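Local coordinates for protein secretory pathway GDP dissociation inhibitor (Saccharomyces cerevisiae, PDB 2BCG) that regulates Rab GTPases of the yeast secretory pathway by inhibiting GDP release from Sec4 and extracts GDP-bound Ypt7 from vacuolar membranes, at residues Glu49-Thr54 against Val84-Lys89; Pro88-Ala93 against Ala348-Ala353. One frame throughout, in Å; residues are numbered along the deposited sequence.

Contact 1: Glu49-Thr54 against Val84-Lys89; sequences EAASVT and VDLIPK
Val53 and Val84 face each other as an antiparallel hydrogen-bonded pair, and their backbones exchange both bonds. Val84 N donates to Val53 O at 2.8 Å in a nearly straight bond, with 171° at the hydrogen. The return bond, from Val53 N to Val84 O at 2.9 Å, meets its carbonyl differently, the donor standing 43° above the C=O plane. Val84 O also receives a CA-H contact from Ser52. One step on, Ser52 and Asp85 form the non-hydrogen-bonded pair, and their side chains join instead: Ser52 OG donates to Asp85 OD1 at 2.7 Å. With OG beside the backbone N (chi1 -58°), the hydroxyl is brought to the carboxylate, approaching OD1 nearly along its C-O bond. Both groups have further partners: Leu241 N binds OD1, Gly242 N binds Ser52 OG, and the hydroxyl of Tyr236 binds Asp85 OD2, so both carboxylate oxygens are satisfied in a buried setting. Beyond the strands the pairing continues with Leu86 N to Ala51 O at 3.0 Å. At Ala50 and Ile87 a water stands between the backbones, accepting from Ile87 N at 2.9 Å and donating weakly to Ala50 O. On the side bearing Val53 and Val84, Leu86 crosses Val53 at about a right angle, its CD2 lying 3.9 Å from Val53 CG2. Ile87 CD1 touches the backbone carbonyl Glu49 O at 3.3 Å. The whole is a short two-stranded antiparallel ribbon, extended at one end by a water bridge and closing off the helical excursion that contains helices 55-62 and 69-76.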
ATOM      1  N   GLU A  49       8.596   8.056   0.801  1.00 14.63           N
ATOM      2  CA  GLU A  49       7.917   9.290   1.214  1.00 14.75           C
ATOM      3  C   GLU A  49       6.405   9.150   1.445  1.00 14.22           C
ATOM      4  O   GLU A  49       5.780  10.016   2.097  1.00 14.37           O
ATOM      5  CB  GLU A  49       8.201  10.408   0.211  0.60 15.18           C
ATOM      6  CG  GLU A  49       9.640  10.911   0.262  0.60 17.46           C
ATOM      7  CD  GLU A  49       9.964  11.637   1.557  0.60 19.94           C
ATOM      8  OE1 GLU A  49       9.069  12.311   2.112  0.60 24.71           O
ATOM      9  OE2 GLU A  49      11.112  11.536   2.024  0.60 22.97           O
ATOM     10  N   ALA A  50       5.812   8.079   0.923  1.00 13.51           N
ATOM     11  CA  ALA A  50       4.386   7.859   1.101  1.00 13.71           C
ATOM     12  C   ALA A  50       4.090   6.719   2.108  1.00 12.29           C
ATOM     13  O   ALA A  50       3.047   6.098   2.047  1.00 13.19           O
ATOM     14  CB  ALA A  50       3.682   7.588  -0.231  1.00 15.05           C
ATOM     15  N   ALA A  51       5.049   6.446   2.990  1.00 11.82           N
ATOM     16  CA  ALA A  51       4.868   5.496   4.095  1.00 11.88           C
ATOM     17  C   ALA A  51       3.680   5.877   4.994  1.00 11.84           C
ATOM     18  O   ALA A  51       3.271   7.048   5.036  1.00 12.15           O
ATOM     19  CB  ALA A  51       6.129   5.472   4.964  1.00 12.59           C
ATOM     20  N   SER A  52       3.202   4.888   5.748  1.00 11.55           N
ATOM     21  CA  SER A  52       2.335   5.119   6.870  1.00 11.67           C
ATOM     22  C   SER A  52       3.159   4.892   8.123  1.00 12.72           C
ATOM     23  O   SER A  52       3.947   3.915   8.176  1.00 15.34           O
ATOM     24  CB  SER A  52       1.125   4.173   6.829  1.00 13.04           C
ATOM     25  OG  SER A  52       0.358   4.306   5.637  1.00 12.51           O
ATOM     26  N   VAL A  53       3.015   5.766   9.131  1.00 11.40           N
ATOM     27  CA  VAL A  53       3.887   5.680  10.299  1.00 12.76           C
ATOM     28  C   VAL A  53       3.094   5.639  11.604  1.00 13.11           C
ATOM     29  O   VAL A  53       1.890   5.946  11.644  1.00 12.27           O
ATOM     30  CB  VAL A  53       4.859   6.876  10.317  1.00 13.02           C
ATOM     31  CG1 VAL A  53       5.715   6.906   9.024  1.00 14.13           C
ATOM     32  CG2 VAL A  53       4.098   8.185  10.506  1.00 13.24           C
ATOM     33  N   THR A  54       3.774   5.230  12.675  1.00 13.91           N
ATOM     34  CA  THR A  54       3.151   5.218  13.981  1.00 15.48           C
ATOM     35  C   THR A  54       3.009   6.627  14.562  1.00 15.18           C
ATOM     36  O   THR A  54       3.565   7.594  14.048  1.00 15.39           O
ATOM     37  CB  THR A  54       3.981   4.397  15.000  1.00 15.86           C
ATOM     38  OG1 THR A  54       5.268   5.032  15.182  1.00 18.75           O
ATOM     39  CG2 THR A  54       4.114   2.961  14.552  1.00 18.32           C
ATOM     40  N   VAL A  84      -0.426   6.028  10.048  1.00 10.34           N
ATOM     41  CA  VAL A  84      -0.815   7.324   9.547  1.00  9.32           C
ATOM     42  C   VAL A  84      -0.077   7.672   8.262  1.00  9.54           C
ATOM     43  O   VAL A  84       1.153   7.782   8.274  1.00  9.14           O
ATOM     44  CB  VAL A  84      -0.524   8.405  10.609  1.00 10.32           C
ATOM     45  CG1 VAL A  84      -0.942   9.789  10.091  1.00 11.28           C
ATOM     46  CG2 VAL A  84      -1.157   8.029  11.945  1.00 11.02           C
ATOM     47  N   ASP A  85      -0.831   7.827   7.173  1.00  9.81           N
ATOM     48  CA  ASP A  85      -0.245   8.207   5.880  1.00  9.29           C
ATOM     49  C   ASP A  85       0.500   9.534   6.015  1.00  9.53           C
ATOM     50  O   ASP A  85      -0.013  10.525   6.574  1.00 10.64           O
ATOM     51  CB  ASP A  85      -1.341   8.389   4.826  1.00  9.24           C
ATOM     52  CG  ASP A  85      -2.124   7.126   4.556  1.00 10.36           C
ATOM     53  OD1 ASP A  85      -1.613   6.003   4.781  1.00 10.58           O
ATOM     54  OD2 ASP A  85      -3.282   7.280   4.098  1.00 12.67           O
ATOM     55  N   LEU A  86       1.703   9.579   5.452  1.00  9.51           N
ATOM     56  CA  LEU A  86       2.399  10.857   5.351  1.00 10.32           C
ATOM     57  C   LEU A  86       1.881  11.679   4.162  1.00 10.50           C
ATOM     58  O   LEU A  86       1.936  12.907   4.179  1.00 11.65           O
ATOM     59  CB  LEU A  86       3.892  10.594   5.195  1.00 10.90           C
ATOM     60  CG  LEU A  86       4.596   9.912   6.404  1.00 12.20           C
ATOM     61  CD1 LEU A  86       6.037   9.586   6.070  1.00 15.02           C
ATOM     62  CD2 LEU A  86       4.596  10.815   7.604  1.00 12.68           C
ATOM     63  N   ILE A  87       1.397  10.966   3.130  1.00  9.72           N
ATOM     64  CA  ILE A  87       0.910  11.593   1.903  1.00 10.74           C
ATOM     65  C   ILE A  87      -0.468  11.017   1.529  1.00 11.52           C
ATOM     66  O   ILE A  87      -0.564   9.830   1.211  1.00 12.38           O
ATOM     67  CB  ILE A  87       1.907  11.421   0.718  1.00 11.16           C
ATOM     68  CG1 ILE A  87       3.242  12.058   1.087  1.00 11.67           C
ATOM     69  CG2 ILE A  87       1.270  12.011  -0.576  1.00 12.65           C
ATOM     70  CD1 ILE A  87       4.285  11.985  -0.028  1.00 12.54           C
ATOM     71  N   PRO A  88      -1.526  11.846   1.582  1.00 11.39           N
ATOM     72  CA  PRO A  88      -2.849  11.275   1.389  1.00 12.57           C
ATOM     73  C   PRO A  88      -3.132  10.900  -0.076  1.00 12.13           C
ATOM     74  O   PRO A  88      -2.886  11.682  -0.991  1.00 12.57           O
ATOM     75  CB  PRO A  88      -3.775  12.395   1.896  1.00 14.05           C
ATOM     76  CG  PRO A  88      -3.013  13.651   1.597  1.00 14.03           C
ATOM     77  CD  PRO A  88      -1.573  13.308   1.816  1.00 12.56           C
ATOM     78  N   LYS A  89      -3.663   9.710  -0.282  1.00 12.48           N
ATOM     79  CA  LYS A  89      -4.137   9.315  -1.623  1.00 11.31           C
ATOM     80  C   LYS A  89      -5.258   8.318  -1.443  1.00 11.74           C
ATOM     81  O   LYS A  89      -5.169   7.458  -0.525  1.00 13.11           O
ATOM     82  CB  LYS A  89      -3.051   8.591  -2.440  1.00 12.30           C
ATOM     83  CG  LYS A  89      -1.788   9.366  -2.644  1.00 12.46           C
ATOM     84  CD  LYS A  89      -1.971  10.366  -3.787  1.00 11.36           C
ATOM     85  CE  LYS A  89      -0.738  11.200  -3.949  1.00 11.79           C
ATOM     86  NZ  LYS A  89      -0.936  12.148  -5.095  1.00 11.88           N
TER
HETATM   87  O   HOH W   1       1.225   8.147   2.583  1.00 13.03           O

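Contact 2: Pro88-Ala93 against Ala348-Ala353; sequences PKFLMA and AIVSDA
Pro88 and Phe90 pack on Ala348 where the segment leading into strand 91-92 passes strand 345-351 of the large mixed beta-sheet of this Rab GDI. No hydrogen bond joins the two segments, and the contact rests on apolar packing, most of it between side chains. Its close part is gathered round one methyl group: Ala348 CB lies 3.8 Å from Pro88 CB and 3.9 Å from Phe90 CZ, and it also approaches CE1 of the same ring. The methyl thus sits between the proline and the outer end of the phenylalanine, meeting the ring obliquely. Phe90 has CG beside its backbone N and anti to the carbonyl carbon (chi1 -66°), and the far end of its ring comes closer to the sheet than its CB direction alone would suggest. The looser part follows along the strand, where Val350 is met by a single ring carbon and the two side chains slide past each other in opposite directions. Pro88 and Ala348, where the packing is closest, are both partly exposed, whereas the looser Phe90-Val350 end is buried. The Phe90 ring also meets that of Tyr234, with planes about 25° apart, and touches Val115 and Tyr236. An alanine in place of Phe90 would probably open a gap beside the Ala348 methyl and leave Val350 without its aromatic neighbour across the contact. In the native contact two atoms of the strand lie at the ring's edge, near its plane: Ile349 N, 4.2 Å from Phe90 CZ, and Val350 CG1, 4.1 Å from Phe90 CE2.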
ATOM      1  N   PRO A  88      -1.526  11.846   1.582  1.00 11.39           N
ATOM      2  CA  PRO A  88      -2.849  11.275   1.389  1.00 12.57           C
ATOM      3  C   PRO A  88      -3.132  10.900  -0.076  1.00 12.13           C
ATOM      4  O   PRO A  88      -2.886  11.682  -0.991  1.00 12.57           O
ATOM      5  CB  PRO A  88      -3.775  12.395   1.896  1.00 14.05           C
ATOM      6  CG  PRO A  88      -3.013  13.651   1.597  1.00 14.03           C
ATOM      7  CD  PRO A  88      -1.573  13.308   1.816  1.00 12.56           C
ATOM      8  N   LYS A  89      -3.663   9.710  -0.282  1.00 12.48           N
ATOM      9  CA  LYS A  89      -4.137   9.315  -1.623  1.00 11.31           C
ATOM     10  C   LYS A  89      -5.258   8.318  -1.443  1.00 11.74           C
ATOM     11  O   LYS A  89      -5.169   7.458  -0.525  1.00 13.11           O
ATOM     12  CB  LYS A  89      -3.051   8.591  -2.440  1.00 12.30           C
ATOM     13  CG  LYS A  89      -1.788   9.366  -2.644  1.00 12.46           C
ATOM     14  CD  LYS A  89      -1.971  10.366  -3.787  1.00 11.36           C
ATOM     15  CE  LYS A  89      -0.738  11.200  -3.949  1.00 11.79           C
ATOM     16  NZ  LYS A  89      -0.936  12.148  -5.095  1.00 11.88           N
ATOM     17  N   PHE A  90      -6.298   8.435  -2.286  1.00 11.65           N
ATOM     18  CA  PHE A  90      -7.259   7.370  -2.506  1.00 11.30           C
ATOM     19  C   PHE A  90      -6.982   6.594  -3.801  1.00 12.29           C
ATOM     20  O   PHE A  90      -6.207   7.039  -4.654  1.00 12.62           O
ATOM     21  CB  PHE A  90      -8.659   7.954  -2.543  1.00 11.50           C
ATOM     22  CG  PHE A  90      -9.105   8.534  -1.206  1.00 11.63           C
ATOM     23  CD1 PHE A  90      -9.529   9.866  -1.095  1.00 14.21           C
ATOM     24  CD2 PHE A  90      -9.110   7.744  -0.061  1.00 13.25           C
ATOM     25  CE1 PHE A  90      -9.962  10.377   0.149  1.00 15.98           C
ATOM     26  CE2 PHE A  90      -9.520   8.267   1.177  1.00 14.14           C
ATOM     27  CZ  PHE A  90      -9.963   9.583   1.271  1.00 13.45           C
ATOM     28  N   LEU A  91      -7.630   5.439  -3.968  1.00 11.90           N
ATOM     29  CA  LEU A  91      -7.569   4.712  -5.260  1.00 12.36           C
ATOM     30  C   LEU A  91      -8.887   4.909  -6.043  1.00 12.39           C
ATOM     31  O   LEU A  91      -9.947   4.644  -5.501  1.00 13.33           O
ATOM     32  CB  LEU A  91      -7.413   3.201  -5.014  1.00 12.43           C
ATOM     33  CG  LEU A  91      -6.019   2.694  -4.591  1.00 14.54           C
ATOM     34  CD1 LEU A  91      -5.759   3.014  -3.110  1.00 17.06           C
ATOM     35  CD2 LEU A  91      -5.869   1.203  -4.858  1.00 15.19           C
ATOM     36  N   MET A  92      -8.814   5.362  -7.296  1.00 13.89           N
ATOM     37  CA  MET A  92     -10.013   5.288  -8.136  1.00 14.84           C
ATOM     38  C   MET A  92     -10.403   3.814  -8.327  1.00 15.15           C
ATOM     39  O   MET A  92      -9.572   2.972  -8.721  1.00 14.63           O
ATOM     40  CB  MET A  92      -9.768   5.916  -9.514  1.00 15.85           C
ATOM     41  CG  MET A  92      -9.705   7.413  -9.506  1.00 18.34           C
ATOM     42  SD  MET A  92     -11.382   8.098  -9.347  1.00 24.70           S
ATOM     43  CE  MET A  92     -11.449   9.337 -10.621  1.00 25.67           C
ATOM     44  N   ALA A  93     -11.666   3.501  -8.076  1.00 14.92           N
ATOM     45  CA  ALA A  93     -12.127   2.120  -8.148  1.00 16.64           C
ATOM     46  C   ALA A  93     -11.920   1.452  -9.512  1.00 17.00           C
ATOM     47  O   ALA A  93     -11.742   0.242  -9.543  1.00 18.77           O
ATOM     48  CB  ALA A  93     -13.568   2.011  -7.713  1.00 16.98           C
ATOM     49  N   ALA A 348      -8.589  14.523   3.148  1.00 10.43           N
ATOM     50  CA  ALA A 348      -8.754  13.074   3.081  1.00  9.88           C
ATOM     51  C   ALA A 348      -8.975  12.627   4.501  1.00  9.52           C
ATOM     52  O   ALA A 348      -8.136  12.853   5.380  1.00 10.95           O
ATOM     53  CB  ALA A 348      -7.511  12.393   2.519  1.00 10.22           C
ATOM     54  N   ILE A 349     -10.117  12.008   4.734  1.00  9.29           N
ATOM     55  CA  ILE A 349     -10.492  11.587   6.078  1.00  9.79           C
ATOM     56  C   ILE A 349     -10.691  10.077   6.112  1.00  9.52           C
ATOM     57  O   ILE A 349     -11.400   9.522   5.269  1.00  9.78           O
ATOM     58  CB  ILE A 349     -11.788  12.307   6.520  1.00 10.75           C
ATOM     59  CG1 ILE A 349     -11.515  13.816   6.671  1.00 11.63           C
ATOM     60  CG2 ILE A 349     -12.372  11.738   7.813  1.00 11.35           C
ATOM     61  CD1 ILE A 349     -12.442  14.690   5.829  1.00 14.97           C
ATOM     62  N   VAL A 350     -10.029   9.424   7.079  1.00  8.28           N
ATOM     63  CA  VAL A 350     -10.166   7.989   7.318  1.00  9.36           C
ATOM     64  C   VAL A 350     -10.197   7.830   8.846  1.00 10.07           C
ATOM     65  O   VAL A 350      -9.900   8.797   9.587  1.00 11.62           O
ATOM     66  CB  VAL A 350      -9.012   7.185   6.627  1.00  9.25           C
ATOM     67  CG1 VAL A 350      -9.201   7.145   5.099  1.00 11.72           C
ATOM     68  CG2 VAL A 350      -7.622   7.777   7.030  1.00 12.06           C
ATOM     69  N   SER A 351     -10.508   6.645   9.330  1.00 10.05           N
ATOM     70  CA  SER A 351     -10.703   6.507  10.754  1.00 10.87           C
ATOM     71  C   SER A 351     -10.418   5.071  11.207  1.00 12.18           C
ATOM     72  O   SER A 351      -9.790   4.304  10.496  1.00 12.23           O
ATOM     73  CB  SER A 351     -12.115   6.970  11.099  1.00 12.00           C
ATOM     74  OG  SER A 351     -13.081   6.119  10.504  1.00 12.49           O
ATOM     75  N   ASP A 352     -10.909   4.723  12.391  1.00 14.05           N
ATOM     76  CA  ASP A 352     -10.669   3.387  12.944  1.00 14.33           C
ATOM     77  C   ASP A 352     -11.228   2.291  12.014  1.00 14.07           C
ATOM     78  O   ASP A 352     -10.794   1.122  12.092  1.00 15.59           O
ATOM     79  CB  ASP A 352     -11.033   3.238  14.464  0.70 14.62           C
ATOM     80  CG  ASP A 352     -12.540   3.038  14.728  0.70 16.58           C
ATOM     81  OD1 ASP A 352     -12.960   3.250  15.896  0.70 21.90           O
ATOM     82  OD2 ASP A 352     -13.293   2.674  13.817  0.70 20.53           O
ATOM     83  N   ALA A 353     -12.178   2.646  11.130  1.00 14.57           N
ATOM     84  CA  ALA A 353     -12.777   1.679  10.194  1.00 14.68           C
ATOM     85  C   ALA A 353     -11.762   1.106   9.208  1.00 15.66           C
ATOM     86  O   ALA A 353     -11.988   0.058   8.598  1.00 16.84           O
ATOM     87  CB  ALA A 353     -13.934   2.320   9.424  1.00 15.50           C
TER

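From the N terminus, the chain passes through 49-54, makes an excursion of 29 residues rich in helix, and returns at 84-89, where contact 1 closes the loop. It then runs on without a break, since Pro88 and Lys89 belong to both contacts, into strand 91-92, the edge of a three-stranded sheet with strands 234-237 and 112-114. Contact 2 closes a far longer loop of 254 residues, when strand 345-351 returns to 88-93. The loops therefore follow one another, overlapping only at that shared pair, and neither nests in the other. Contact 1 forms the small ribbon, and contact 2 brings the segment leading into the three-stranded sheet against the large mixed sheet; their centres lie 11 Å apart.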